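PDB 6OTU: glucose-6-phosphate isomerase, which catalyses the reversible isomerisation of glucose-6-phosphate to fructose-6-phosphate. Local coordinates for residues 52-57 with 459-464; 337-342 with 404-409; 312-317 with 473-478. All coordinates share one frame; numbering follows the deposited sequence.

Interaction 1: 52-57 with 459-464; sequences EGFTYS and LVAQQL. With ACT (acetate ion), chain B.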
ATOM      1  N   GLU A  52     -17.590  15.796 -16.970  1.00 42.26           N
ATOM      2  CA  GLU A  52     -18.186  14.994 -15.896  1.00 40.44           C
ATOM      3  C   GLU A  52     -17.662  15.382 -14.513  1.00 39.58           C
ATOM      4  O   GLU A  52     -17.529  14.544 -13.617  1.00 43.88           O
ATOM      5  CB  GLU A  52     -17.988  13.498 -16.161  1.00 42.36           C
ATOM      6  CG  GLU A  52     -18.692  12.973 -17.438  1.00 43.79           C
ATOM      7  CD  GLU A  52     -20.230  13.108 -17.408  1.00 56.54           C
ATOM      8  OE1 GLU A  52     -20.841  13.124 -18.500  1.00 60.79           O
ATOM      9  OE2 GLU A  52     -20.834  13.202 -16.314  1.00 56.93           O
ATOM     10  N   GLY A  53     -17.386  16.671 -14.330  1.00 38.97           N
ATOM     11  CA  GLY A  53     -16.888  17.182 -13.065  1.00 41.04           C
ATOM     12  C   GLY A  53     -15.392  17.070 -12.840  1.00 43.96           C
ATOM     13  O   GLY A  53     -14.932  17.359 -11.727  1.00 39.67           O
ATOM     14  N   PHE A  54     -14.617  16.656 -13.851  1.00 36.96           N
ATOM     15  CA  PHE A  54     -13.177  16.489 -13.709  1.00 36.39           C
ATOM     16  C   PHE A  54     -12.439  17.274 -14.780  1.00 36.82           C
ATOM     17  O   PHE A  54     -12.964  17.532 -15.860  1.00 40.33           O
ATOM     18  CB  PHE A  54     -12.717  15.034 -13.849  1.00 34.84           C
ATOM     19  CG  PHE A  54     -13.359  14.084 -12.905  1.00 35.26           C
ATOM     20  CD1 PHE A  54     -12.832  13.882 -11.640  1.00 34.77           C
ATOM     21  CD2 PHE A  54     -14.461  13.352 -13.295  1.00 37.80           C
ATOM     22  CE1 PHE A  54     -13.419  12.990 -10.770  1.00 35.17           C
ATOM     23  CE2 PHE A  54     -15.055  12.451 -12.433  1.00 38.21           C
ATOM     24  CZ  PHE A  54     -14.532  12.268 -11.166  1.00 36.93           C
ATOM     25  N   THR A  55     -11.186  17.603 -14.485  1.00 37.59           N
ATOM     26  CA  THR A  55     -10.199  17.897 -15.514  1.00 36.45           C
ATOM     27  C   THR A  55      -9.106  16.840 -15.449  1.00 38.92           C
ATOM     28  O   THR A  55      -8.690  16.418 -14.362  1.00 40.61           O
ATOM     29  CB  THR A  55      -9.614  19.311 -15.365  1.00 37.91           C
ATOM     30  OG1 THR A  55     -10.686  20.262 -15.363  1.00 39.18           O
ATOM     31  CG2 THR A  55      -8.665  19.627 -16.522  1.00 37.73           C
ATOM     32  N   TYR A  56      -8.683  16.385 -16.622  1.00 37.22           N
ATOM     33  CA  TYR A  56      -7.639  15.382 -16.780  1.00 33.28           C
ATOM     34  C   TYR A  56      -6.557  15.971 -17.674  1.00 45.41           C
ATOM     35  O   TYR A  56      -6.823  16.292 -18.838  1.00 43.94           O
ATOM     36  CB  TYR A  56      -8.213  14.114 -17.400  1.00 32.12           C
ATOM     37  CG  TYR A  56      -7.307  12.908 -17.447  1.00 31.05           C
ATOM     38  CD1 TYR A  56      -6.946  12.233 -16.279  1.00 35.32           C
ATOM     39  CD2 TYR A  56      -6.833  12.417 -18.664  1.00 38.48           C
ATOM     40  CE1 TYR A  56      -6.136  11.111 -16.322  1.00 35.79           C
ATOM     41  CE2 TYR A  56      -6.018  11.283 -18.716  1.00 29.57           C
ATOM     42  CZ  TYR A  56      -5.681  10.632 -17.537  1.00 39.65           C
ATOM     43  OH  TYR A  56      -4.874   9.505 -17.556  1.00 36.05           O
ATOM     44  N   SER A  57      -5.354  16.136 -17.126  1.00 33.75           N
ATOM     45  CA  SER A  57      -4.205  16.673 -17.849  1.00 38.26           C
ATOM     46  C   SER A  57      -3.171  15.571 -18.018  1.00 37.43           C
ATOM     47  O   SER A  57      -2.849  14.871 -17.059  1.00 37.84           O
ATOM     48  CB  SER A  57      -3.575  17.866 -17.123  1.00 37.18           C
ATOM     49  OG  SER A  57      -2.696  18.597 -17.977  1.00 46.40           O
ATOM     50  N   LEU A 459      -5.707  14.084 -12.463  1.00 34.88           N
ATOM     51  CA  LEU A 459      -7.159  14.092 -12.473  1.00 32.84           C
ATOM     52  C   LEU A 459      -7.644  14.903 -11.279  1.00 36.51           C
ATOM     53  O   LEU A 459      -7.251  14.617 -10.140  1.00 30.15           O
ATOM     54  CB  LEU A 459      -7.698  12.663 -12.417  1.00 33.33           C
ATOM     55  CG  LEU A 459      -9.213  12.535 -12.506  1.00 34.11           C
ATOM     56  CD1 LEU A 459      -9.721  13.067 -13.841  1.00 30.31           C
ATOM     57  CD2 LEU A 459      -9.616  11.081 -12.288  1.00 29.58           C
ATOM     58  N   VAL A 460      -8.486  15.919 -11.528  1.00 31.44           N
ATOM     59  CA  VAL A 460      -8.929  16.826 -10.467  1.00 34.13           C
ATOM     60  C   VAL A 460     -10.430  17.054 -10.557  1.00 32.05           C
ATOM     61  O   VAL A 460     -10.975  17.239 -11.651  1.00 36.42           O
ATOM     62  CB  VAL A 460      -8.201  18.194 -10.519  1.00 42.41           C
ATOM     63  CG1 VAL A 460      -8.366  18.948  -9.189  1.00 40.58           C
ATOM     64  CG2 VAL A 460      -6.751  18.026 -10.851  1.00 48.99           C
ATOM     65  N   ALA A 461     -11.089  17.086  -9.398  1.00 31.29           N
ATOM     66  CA  ALA A 461     -12.459  17.564  -9.261  1.00 33.76           C
ATOM     67  C   ALA A 461     -12.470  18.721  -8.270  1.00 38.06           C
ATOM     68  O   ALA A 461     -11.492  18.948  -7.549  1.00 31.96           O
ATOM     69  CB  ALA A 461     -13.407  16.446  -8.802  1.00 31.33           C
ATOM     70  N   GLN A 462     -13.583  19.469  -8.245  1.00 37.87           N
ATOM     71  CA  GLN A 462     -13.711  20.583  -7.297  1.00 41.22           C
ATOM     72  C   GLN A 462     -13.561  20.110  -5.854  1.00 42.43           C
ATOM     73  O   GLN A 462     -12.883  20.746  -5.037  1.00 37.19           O
ATOM     74  CB  GLN A 462     -15.064  21.275  -7.453  1.00 33.40           C
ATOM     75  CG  GLN A 462     -15.141  22.245  -8.579  1.00 47.67           C
ATOM     76  CD  GLN A 462     -14.128  23.352  -8.459  1.00 53.77           C
ATOM     77  OE1 GLN A 462     -13.738  23.757  -7.360  1.00 54.36           O
ATOM     78  NE2 GLN A 462     -13.691  23.855  -9.600  1.00 63.66           N
ATOM     79  N   GLN A 463     -14.232  19.016  -5.510  1.00 39.45           N
ATOM     80  CA  GLN A 463     -14.285  18.583  -4.127  1.00 37.29           C
ATOM     81  C   GLN A 463     -14.723  17.132  -4.129  1.00 31.73           C
ATOM     82  O   GLN A 463     -15.550  16.731  -4.949  1.00 34.43           O
ATOM     83  CB  GLN A 463     -15.244  19.471  -3.314  1.00 32.73           C
ATOM     84  CG  GLN A 463     -15.372  19.171  -1.835  1.00 35.87           C
ATOM     85  CD  GLN A 463     -16.556  19.887  -1.188  1.00 37.92           C
ATOM     86  OE1 GLN A 463     -17.688  19.773  -1.654  1.00 47.46           O
ATOM     87  NE2 GLN A 463     -16.296  20.632  -0.118  1.00 33.65           N
ATOM     88  N   LEU A 464     -14.115  16.344  -3.254  1.00 32.81           N
ATOM     89  CA  LEU A 464     -14.536  14.969  -3.065  1.00 31.04           C
ATOM     90  C   LEU A 464     -15.919  14.963  -2.426  1.00 39.64           C
ATOM     91  O   LEU A 464     -16.178  15.694  -1.468  1.00 38.39           O
ATOM     92  CB  LEU A 464     -13.517  14.216  -2.200  1.00 33.75           C
ATOM     93  CG  LEU A 464     -13.724  12.717  -1.933  1.00 33.73           C
ATOM     94  CD1 LEU A 464     -13.929  11.932  -3.228  1.00 30.10           C
ATOM     95  CD2 LEU A 464     -12.568  12.136  -1.134  1.00 35.29           C
TER
HETATM   96  C   ACT B 601     -12.553  21.331 -12.616  1.00 56.13           C
HETATM   97  O   ACT B 601     -11.554  21.659 -13.301  1.00 55.41           O
HETATM   98  OXT ACT B 601     -12.564  20.913 -11.426  1.00 55.86           O
HETATM   99  CH3 ACT B 601     -13.979  21.446 -13.330  1.00 52.36           C
HETATM  100  O   HOH W   1     -15.921  18.918  -9.720  1.00 38.56           O

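Interaction 2: 337-342 with 404-409; sequences PYSTGL and IGFLHN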
ATOM      1  N   PRO A 337      -3.134   9.736  -4.539  1.00 39.74           N
ATOM      2  CA  PRO A 337      -4.205  10.707  -4.217  1.00 39.24           C
ATOM      3  C   PRO A 337      -3.730  11.772  -3.221  1.00 37.44           C
ATOM      4  O   PRO A 337      -3.182  11.460  -2.157  1.00 35.64           O
ATOM      5  CB  PRO A 337      -5.328   9.833  -3.626  1.00 30.83           C
ATOM      6  CG  PRO A 337      -4.797   8.339  -3.702  1.00 28.47           C
ATOM      7  CD  PRO A 337      -3.307   8.431  -3.866  1.00 28.44           C
ATOM      8  N   TYR A 338      -3.919  13.044  -3.581  1.00 30.44           N
ATOM      9  CA  TYR A 338      -3.646  14.156  -2.661  1.00 33.95           C
ATOM     10  C   TYR A 338      -4.924  14.448  -1.884  1.00 35.85           C
ATOM     11  O   TYR A 338      -5.577  15.477  -2.042  1.00 37.95           O
ATOM     12  CB  TYR A 338      -3.134  15.386  -3.411  1.00 30.30           C
ATOM     13  CG  TYR A 338      -1.637  15.322  -3.682  1.00 37.27           C
ATOM     14  CD1 TYR A 338      -1.114  14.316  -4.486  1.00 35.00           C
ATOM     15  CD2 TYR A 338      -0.745  16.247  -3.116  1.00 33.06           C
ATOM     16  CE1 TYR A 338       0.230  14.231  -4.738  1.00 37.00           C
ATOM     17  CE2 TYR A 338       0.626  16.161  -3.359  1.00 30.64           C
ATOM     18  CZ  TYR A 338       1.109  15.145  -4.176  1.00 40.87           C
ATOM     19  OH  TYR A 338       2.463  15.006  -4.445  1.00 36.04           O
ATOM     20  N   SER A 339      -5.280  13.482  -1.035  1.00 32.92           N
ATOM     21  CA  SER A 339      -6.631  13.388  -0.488  1.00 36.64           C
ATOM     22  C   SER A 339      -6.695  12.417   0.676  1.00 36.77           C
ATOM     23  O   SER A 339      -6.596  11.202   0.470  1.00 34.93           O
ATOM     24  CB  SER A 339      -7.623  12.943  -1.571  1.00 33.83           C
ATOM     25  OG  SER A 339      -8.958  12.991  -1.092  1.00 38.29           O
ATOM     26  N   THR A 340      -6.865  12.947   1.895  1.00 33.34           N
ATOM     27  CA  THR A 340      -6.972  12.084   3.068  1.00 36.66           C
ATOM     28  C   THR A 340      -8.158  11.127   2.925  1.00 33.87           C
ATOM     29  O   THR A 340      -8.049   9.936   3.238  1.00 34.09           O
ATOM     30  CB  THR A 340      -7.083  12.944   4.340  1.00 42.77           C
ATOM     31  OG1 THR A 340      -5.837  13.611   4.586  1.00 43.57           O
ATOM     32  CG2 THR A 340      -7.428  12.100   5.566  1.00 30.97           C
ATOM     33  N   GLY A 341      -9.275  11.620   2.380  1.00 34.15           N
ATOM     34  CA  GLY A 341     -10.440  10.775   2.181  1.00 34.70           C
ATOM     35  C   GLY A 341     -10.176   9.572   1.294  1.00 34.18           C
ATOM     36  O   GLY A 341     -10.805   8.530   1.461  1.00 30.97           O
ATOM     37  N   LEU A 342      -9.242   9.690   0.350  1.00 36.42           N
ATOM     38  CA  LEU A 342      -8.884   8.584  -0.530  1.00 31.13           C
ATOM     39  C   LEU A 342      -7.758   7.710   0.037  1.00 33.49           C
ATOM     40  O   LEU A 342      -7.057   7.037  -0.732  1.00 30.32           O
ATOM     41  CB  LEU A 342      -8.500   9.124  -1.912  1.00 31.06           C
ATOM     42  CG  LEU A 342      -9.684   9.756  -2.673  1.00 34.20           C
ATOM     43  CD1 LEU A 342      -9.284  10.375  -4.034  1.00 33.50           C
ATOM     44  CD2 LEU A 342     -10.803   8.732  -2.854  1.00 29.04           C
ATOM     45  N   ILE A 404      -4.107  12.132  -8.189  1.00 31.54           N
ATOM     46  CA  ILE A 404      -5.506  12.481  -7.977  1.00 29.89           C
ATOM     47  C   ILE A 404      -5.581  13.608  -6.964  1.00 36.22           C
ATOM     48  O   ILE A 404      -5.036  13.485  -5.863  1.00 45.19           O
ATOM     49  CB  ILE A 404      -6.338  11.275  -7.499  1.00 30.90           C
ATOM     50  CG1 ILE A 404      -6.080  10.069  -8.406  1.00 28.78           C
ATOM     51  CG2 ILE A 404      -7.817  11.664  -7.438  1.00 29.26           C
ATOM     52  CD1 ILE A 404      -7.026   8.892  -8.191  1.00 28.59           C
ATOM     53  N   GLY A 405      -6.286  14.686  -7.316  1.00 30.01           N
ATOM     54  CA  GLY A 405      -6.376  15.831  -6.437  1.00 30.40           C
ATOM     55  C   GLY A 405      -7.692  16.575  -6.517  1.00 39.33           C
ATOM     56  O   GLY A 405      -8.541  16.329  -7.386  1.00 34.92           O
ATOM     57  N   PHE A 406      -7.850  17.506  -5.576  1.00 36.63           N
ATOM     58  CA  PHE A 406      -9.062  18.305  -5.470  1.00 37.33           C
ATOM     59  C   PHE A 406      -8.695  19.748  -5.176  1.00 41.59           C
ATOM     60  O   PHE A 406      -7.640  20.040  -4.588  1.00 35.44           O
ATOM     61  CB  PHE A 406     -10.006  17.742  -4.395  1.00 33.83           C
ATOM     62  CG  PHE A 406     -10.298  16.288  -4.587  1.00 31.99           C
ATOM     63  CD1 PHE A 406     -11.323  15.885  -5.423  1.00 35.15           C
ATOM     64  CD2 PHE A 406      -9.495  15.320  -3.995  1.00 33.22           C
ATOM     65  CE1 PHE A 406     -11.582  14.533  -5.645  1.00 30.42           C
ATOM     66  CE2 PHE A 406      -9.749  13.966  -4.203  1.00 36.99           C
ATOM     67  CZ  PHE A 406     -10.799  13.575  -5.038  1.00 35.40           C
ATOM     68  N   LEU A 407      -9.566  20.655  -5.628  1.00 38.53           N
ATOM     69  CA  LEU A 407      -9.382  22.076  -5.365  1.00 39.68           C
ATOM     70  C   LEU A 407      -9.781  22.476  -3.945  1.00 44.49           C
ATOM     71  O   LEU A 407      -9.345  23.533  -3.473  1.00 39.18           O
ATOM     72  CB  LEU A 407     -10.188  22.908  -6.368  1.00 35.19           C
ATOM     73  CG  LEU A 407      -9.832  22.645  -7.836  1.00 41.73           C
ATOM     74  CD1 LEU A 407     -10.645  23.543  -8.753  1.00 33.96           C
ATOM     75  CD2 LEU A 407      -8.341  22.831  -8.105  1.00 40.61           C
ATOM     76  N   HIS A 408     -10.598  21.671  -3.257  1.00 43.78           N
ATOM     77  CA  HIS A 408     -11.160  22.073  -1.977  1.00 42.13           C
ATOM     78  C   HIS A 408     -11.225  20.893  -1.034  1.00 41.06           C
ATOM     79  O   HIS A 408     -11.398  19.749  -1.456  1.00 39.10           O
ATOM     80  CB  HIS A 408     -12.567  22.653  -2.127  1.00 42.45           C
ATOM     81  CG  HIS A 408     -12.597  23.933  -2.880  1.00 38.78           C
ATOM     82  ND1 HIS A 408     -12.195  25.127  -2.322  1.00 42.88           N
ATOM     83  CD2 HIS A 408     -12.950  24.208  -4.156  1.00 39.96           C
ATOM     84  CE1 HIS A 408     -12.300  26.083  -3.225  1.00 41.75           C
ATOM     85  NE2 HIS A 408     -12.766  25.554  -4.343  1.00 42.70           N
ATOM     86  N   ASN A 409     -11.099  21.188   0.255  1.00 43.10           N
ATOM     87  CA  ASN A 409     -11.169  20.121   1.237  1.00 36.85           C
ATOM     88  C   ASN A 409     -12.627  19.731   1.507  1.00 38.23           C
ATOM     89  O   ASN A 409     -13.583  20.423   1.115  1.00 34.11           O
ATOM     90  CB  ASN A 409     -10.444  20.525   2.524  1.00 38.67           C
ATOM     91  CG  ASN A 409     -11.050  21.743   3.197  1.00 39.05           C
ATOM     92  OD1 ASN A 409     -12.205  21.719   3.635  1.00 44.51           O
ATOM     93  ND2 ASN A 409     -10.255  22.811   3.318  1.00 37.11           N
TER
HETATM   94  O   HOH W   2      -5.466  17.958  -3.799  1.00 34.07           O

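Interaction 3: 312-317 with 473-478; sequences NLPLLS and LAFYEH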
ATOM      1  N   ASN A 312     -12.893  10.904 -23.756  1.00 34.16           N
ATOM      2  CA  ASN A 312     -13.426   9.799 -22.949  1.00 36.15           C
ATOM      3  C   ASN A 312     -12.438   9.503 -21.814  1.00 40.09           C
ATOM      4  O   ASN A 312     -11.337   9.000 -22.061  1.00 38.03           O
ATOM      5  CB  ASN A 312     -13.657   8.565 -23.841  1.00 32.41           C
ATOM      6  CG  ASN A 312     -14.277   7.368 -23.097  1.00 33.73           C
ATOM      7  OD1 ASN A 312     -13.962   7.112 -21.933  1.00 35.98           O
ATOM      8  ND2 ASN A 312     -15.114   6.591 -23.804  1.00 32.38           N
ATOM      9  N   LEU A 313     -12.828   9.805 -20.567  1.00 33.96           N
ATOM     10  CA  LEU A 313     -11.883   9.702 -19.454  1.00 39.03           C
ATOM     11  C   LEU A 313     -11.365   8.279 -19.254  1.00 38.82           C
ATOM     12  O   LEU A 313     -10.148   8.065 -19.378  1.00 36.82           O
ATOM     13  CB  LEU A 313     -12.520  10.297 -18.192  1.00 39.23           C
ATOM     14  CG  LEU A 313     -12.747  11.818 -18.233  1.00 34.51           C
ATOM     15  CD1 LEU A 313     -13.736  12.238 -17.187  1.00 31.27           C
ATOM     16  CD2 LEU A 313     -11.423  12.584 -18.067  1.00 31.21           C
ATOM     17  N   PRO A 314     -12.204   7.261 -19.004  1.00 36.71           N
ATOM     18  CA  PRO A 314     -11.638   5.924 -18.779  1.00 37.40           C
ATOM     19  C   PRO A 314     -10.946   5.333 -20.000  1.00 30.24           C
ATOM     20  O   PRO A 314      -9.965   4.597 -19.838  1.00 41.40           O
ATOM     21  CB  PRO A 314     -12.854   5.095 -18.345  1.00 30.09           C
ATOM     22  CG  PRO A 314     -14.017   5.796 -18.896  1.00 30.52           C
ATOM     23  CD  PRO A 314     -13.677   7.249 -18.900  1.00 30.66           C
ATOM     24  N   LEU A 315     -11.392   5.667 -21.209  1.00 33.89           N
ATOM     25  CA  LEU A 315     -10.745   5.147 -22.407  1.00 35.10           C
ATOM     26  C   LEU A 315      -9.366   5.768 -22.612  1.00 39.25           C
ATOM     27  O   LEU A 315      -8.423   5.074 -23.001  1.00 40.37           O
ATOM     28  CB  LEU A 315     -11.631   5.399 -23.633  1.00 31.50           C
ATOM     29  CG  LEU A 315     -11.101   4.726 -24.902  1.00 31.80           C
ATOM     30  CD1 LEU A 315     -10.878   3.239 -24.627  1.00 31.53           C
ATOM     31  CD2 LEU A 315     -12.052   4.930 -26.073  1.00 32.45           C
ATOM     32  N   LEU A 316      -9.235   7.076 -22.378  1.00 30.95           N
ATOM     33  CA  LEU A 316      -7.929   7.720 -22.474  1.00 30.92           C
ATOM     34  C   LEU A 316      -6.978   7.174 -21.417  1.00 34.31           C
ATOM     35  O   LEU A 316      -5.834   6.816 -21.716  1.00 37.50           O
ATOM     36  CB  LEU A 316      -8.081   9.238 -22.323  1.00 31.17           C
ATOM     37  CG  LEU A 316      -6.883  10.175 -22.482  1.00 35.39           C
ATOM     38  CD1 LEU A 316      -6.045   9.819 -23.705  1.00 34.75           C
ATOM     39  CD2 LEU A 316      -7.368  11.623 -22.591  1.00 40.08           C
ATOM     40  N   SER A 317      -7.441   7.098 -20.171  1.00 30.08           N
ATOM     41  CA  SER A 317      -6.580   6.610 -19.108  1.00 37.30           C
ATOM     42  C   SER A 317      -6.140   5.171 -19.382  1.00 30.82           C
ATOM     43  O   SER A 317      -4.968   4.831 -19.204  1.00 32.15           O
ATOM     44  CB  SER A 317      -7.297   6.740 -17.769  1.00 31.45           C
ATOM     45  OG  SER A 317      -6.753   5.840 -16.827  1.00 38.18           O
ATOM     46  N   LEU A 473     -14.853   5.868  -8.759  1.00 33.48           N
ATOM     47  CA  LEU A 473     -14.925   4.414  -8.745  1.00 31.92           C
ATOM     48  C   LEU A 473     -15.221   3.881 -10.138  1.00 38.51           C
ATOM     49  O   LEU A 473     -14.474   3.045 -10.660  1.00 29.79           O
ATOM     50  CB  LEU A 473     -15.981   3.949  -7.747  1.00 34.80           C
ATOM     51  CG  LEU A 473     -16.181   2.441  -7.623  1.00 32.57           C
ATOM     52  CD1 LEU A 473     -14.994   1.833  -6.900  1.00 36.94           C
ATOM     53  CD2 LEU A 473     -17.442   2.164  -6.856  1.00 30.54           C
ATOM     54  N   ALA A 474     -16.291   4.387 -10.776  1.00 30.62           N
ATOM     55  CA  ALA A 474     -16.667   3.873 -12.089  1.00 30.76           C
ATOM     56  C   ALA A 474     -15.577   4.152 -13.119  1.00 31.92           C
ATOM     57  O   ALA A 474     -15.339   3.336 -14.018  1.00 33.82           O
ATOM     58  CB  ALA A 474     -18.008   4.484 -12.544  1.00 33.57           C
ATOM     59  N   PHE A 475     -14.909   5.296 -12.991  1.00 30.67           N
ATOM     60  CA  PHE A 475     -13.794   5.639 -13.859  1.00 30.60           C
ATOM     61  C   PHE A 475     -12.759   4.528 -13.917  1.00 40.86           C
ATOM     62  O   PHE A 475     -12.332   4.119 -15.000  1.00 37.84           O
ATOM     63  CB  PHE A 475     -13.156   6.922 -13.357  1.00 30.72           C
ATOM     64  CG  PHE A 475     -11.881   7.262 -14.030  1.00 30.65           C
ATOM     65  CD1 PHE A 475     -11.882   7.792 -15.314  1.00 36.11           C
ATOM     66  CD2 PHE A 475     -10.670   7.100 -13.369  1.00 34.16           C
ATOM     67  CE1 PHE A 475     -10.686   8.140 -15.943  1.00 35.54           C
ATOM     68  CE2 PHE A 475      -9.472   7.440 -13.986  1.00 30.20           C
ATOM     69  CZ  PHE A 475      -9.478   7.972 -15.269  1.00 38.67           C
ATOM     70  N   TYR A 476     -12.333   4.039 -12.749  1.00 29.66           N
ATOM     71  CA  TYR A 476     -11.286   3.029 -12.714  1.00 41.90           C
ATOM     72  C   TYR A 476     -11.829   1.666 -13.117  1.00 39.23           C
ATOM     73  O   TYR A 476     -11.125   0.888 -13.773  1.00 44.03           O
ATOM     74  CB  TYR A 476     -10.639   2.987 -11.325  1.00 28.91           C
ATOM     75  CG  TYR A 476      -9.463   3.934 -11.215  1.00 28.83           C
ATOM     76  CD1 TYR A 476      -8.245   3.610 -11.799  1.00 28.64           C
ATOM     77  CD2 TYR A 476      -9.579   5.176 -10.571  1.00 29.03           C
ATOM     78  CE1 TYR A 476      -7.165   4.474 -11.727  1.00 31.23           C
ATOM     79  CE2 TYR A 476      -8.505   6.053 -10.500  1.00 29.03           C
ATOM     80  CZ  TYR A 476      -7.295   5.691 -11.078  1.00 33.46           C
ATOM     81  OH  TYR A 476      -6.189   6.518 -11.020  1.00 32.62           O
ATOM     82  N   GLU A 477     -13.077   1.361 -12.750  1.00 38.31           N
ATOM     83  CA  GLU A 477     -13.695   0.124 -13.225  1.00 38.95           C
ATOM     84  C   GLU A 477     -13.638   0.052 -14.745  1.00 36.94           C
ATOM     85  O   GLU A 477     -13.249  -0.970 -15.311  1.00 29.76           O
ATOM     86  CB  GLU A 477     -15.143   0.009 -12.729  1.00 29.86           C
ATOM     87  CG  GLU A 477     -15.242  -0.169 -11.215  1.00 35.54           C
ATOM     88  CD  GLU A 477     -16.666  -0.350 -10.717  1.00 42.61           C
ATOM     89  OE1 GLU A 477     -17.627  -0.122 -11.501  1.00 43.71           O
ATOM     90  OE2 GLU A 477     -16.824  -0.744  -9.537  1.00 42.22           O
ATOM     91  N   HIS A 478     -13.966   1.153 -15.424  1.00 30.90           N
ATOM     92  CA  HIS A 478     -13.964   1.128 -16.883  1.00 33.38           C
ATOM     93  C   HIS A 478     -12.562   1.226 -17.476  1.00 35.93           C
ATOM     94  O   HIS A 478     -12.303   0.615 -18.523  1.00 35.34           O
ATOM     95  CB  HIS A 478     -14.873   2.235 -17.408  1.00 31.35           C
ATOM     96  CG  HIS A 478     -16.294   2.005 -17.030  1.00 35.97           C
ATOM     97  ND1 HIS A 478     -16.838   0.739 -17.001  1.00 36.81           N
ATOM     98  CD2 HIS A 478     -17.261   2.843 -16.596  1.00 35.26           C
ATOM     99  CE1 HIS A 478     -18.094   0.814 -16.601  1.00 34.36           C
ATOM    100  NE2 HIS A 478     -18.376   2.080 -16.353  1.00 36.22           N
TER

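Interaction 1: 52-57 with 459-464
L459 meets F54 and Y56 on one face of an antiparallel strand pair, and this is the tightly packed side of the contact. Its CD1 branch does most of the touching, lying 3.6 Å from CB of F54 and 3.8 Å from CD1 of Y56. L459 CG stands anti to the backbone N (chi1 -177°), which carries it out from the strand to where CD1 can reach both aromatic residues. The side chain runs at about a right angle to that of Y56, with L459 CB in the ring plane at its edge. A461 CB comes obliquely to the F54 ring, 3.9 Å from CD1. Helix 466-487 packs over this layer through I468, S471 and L472, while helix 313-327 lies against Y56.

The backbones of T55 and V460 form an antiparallel hydrogen-bonded pair. T55 N reaches V460 O, and V460 N returns the bond to T55 O, each at 2.9 Å.

The opposite face is looser. The T55 and V460 side chains touch less closely, and V531 and L532 of the second subunit pack on T55 and V460 respectively. T55 OG1 donates to acetate O over 2.6 Å; the ion probably comes from the crystallisation liquor. Towards Q462 the direct ladder gives way to water, which donates to G53 O and accepts from Q462 N at 2.8 Å.

The chemistry is thus divided: paired peptide groups fix the register, the face of F54, Y56, L459 and A461 packs against helices, water bridges G53 O and Q462 N, and in this crystal an acetate accepts from T55 OG1.

Interaction 2: 337-342 with 404-409
L342 and F406 run at about a right angle to each other, so that the leucine meets the ring at its edge. L342 CD1 lies in the ring plane, 3.6 Å from F406 CE2. The same methyl also touches CG2 of I404 at 3.9 Å, which joins three apolar side chains through one carbon. S339 comes at the F406 ring obliquely, its OG 3.4 Å from CE2. F406 CG is anti to the carbonyl carbon (chi1 -53°), and from there the ring reaches S339 and L342. I468 and L472 of helix 466-487 pack against the same ring.

At the other end P337 and I404 form a parallel bridge, with their CB atoms 4.3 Å apart. This is the C-terminal end of two neighbouring parallel strands in the mixed sheet of a SIS-clan fold. Y338 N then donates to I404 O over 2.6 Å, with 170° at the hydrogen. Y338 is the centre of an inverse gamma turn, where the chain leaves strand 332-337, and its O lies 3.0 Å from a water that accepts from F406 N.

The Y338 ring leads away to helix 422-439, and its OH bonds Q385, next in sequence to H386, a probable active-site residue. The strand pairing therefore ends in one short, nearly straight backbone hydrogen bond, followed by water where the backbones part, while the phenylalanine edge and the leucine methyl close the buried apolar side.

Interaction 3: 312-317 with 473-478
F475 pushes its ring against the start of helix 313-327, and its rim atoms make most of the contact. CE1 lies 3.4 Å from the carbonyl carbon of L313, which sits at the edge of the ring near its plane, and 3.6 Å from L313 CB. Further round, CZ meets S317 CB at 3.5 Å, this time obliquely. Between them in sequence, P314 faces the partner backbone. Its CB lies 3.5 Å from the backbone O of F475, and the same carbon rests 3.6 Å from CB of H478, the proline and histidine side chains running side by side and pointing the same way.

F475 CG stands anti to the backbone N (chi1 171°), which swings the ring toward 312-317. F475 also turns its edge to Y476, CD2 standing 3.5 Å above the plane of the Y476 ring, offset toward the rim.

The two short helical segments pass at 8.5 Å between axes with a crossing angle of -46°, an arrangement of helices packed beside the mixed sheet of this SIS-clan enzyme. The sheet itself is near at hand, since Y56 of strand 54-57 touches L313, L316 and S317.

N312 caps the start of helix 313-327 from the N-cap position. Its OD1 accepts from L315 N at 3.0 Å, the donor lying 56° out of the carbonyl plane, while its ND2 is held by backbone oxygens of A304 and T306. On the partner helix H478 NE2 bonds D301, E477 forms a salt bridge with R112, and the Y476 hydroxyl bonds E402.

From the N terminus the chain first lays down strand 54-57, which waits some 400 residues for strand 456-461 to close interaction 1. Before that happens, helix 313-327 begins the loop of interaction 3, and the end of strand 332-337 opens the shorter loop that interaction 2 closes at strand 401-406. Interaction 2 is therefore nested inside both others, whereas interactions 1 and 3 cross, because 473-478 follows 459-464. Interactions 1 and 2 belong to one mixed sheet, in which 456-461 and 401-406 are neighbours, and both touch the second subunit. Interaction 3 joins two helices beside that sheet, meeting interaction 1 through Y56 and L459.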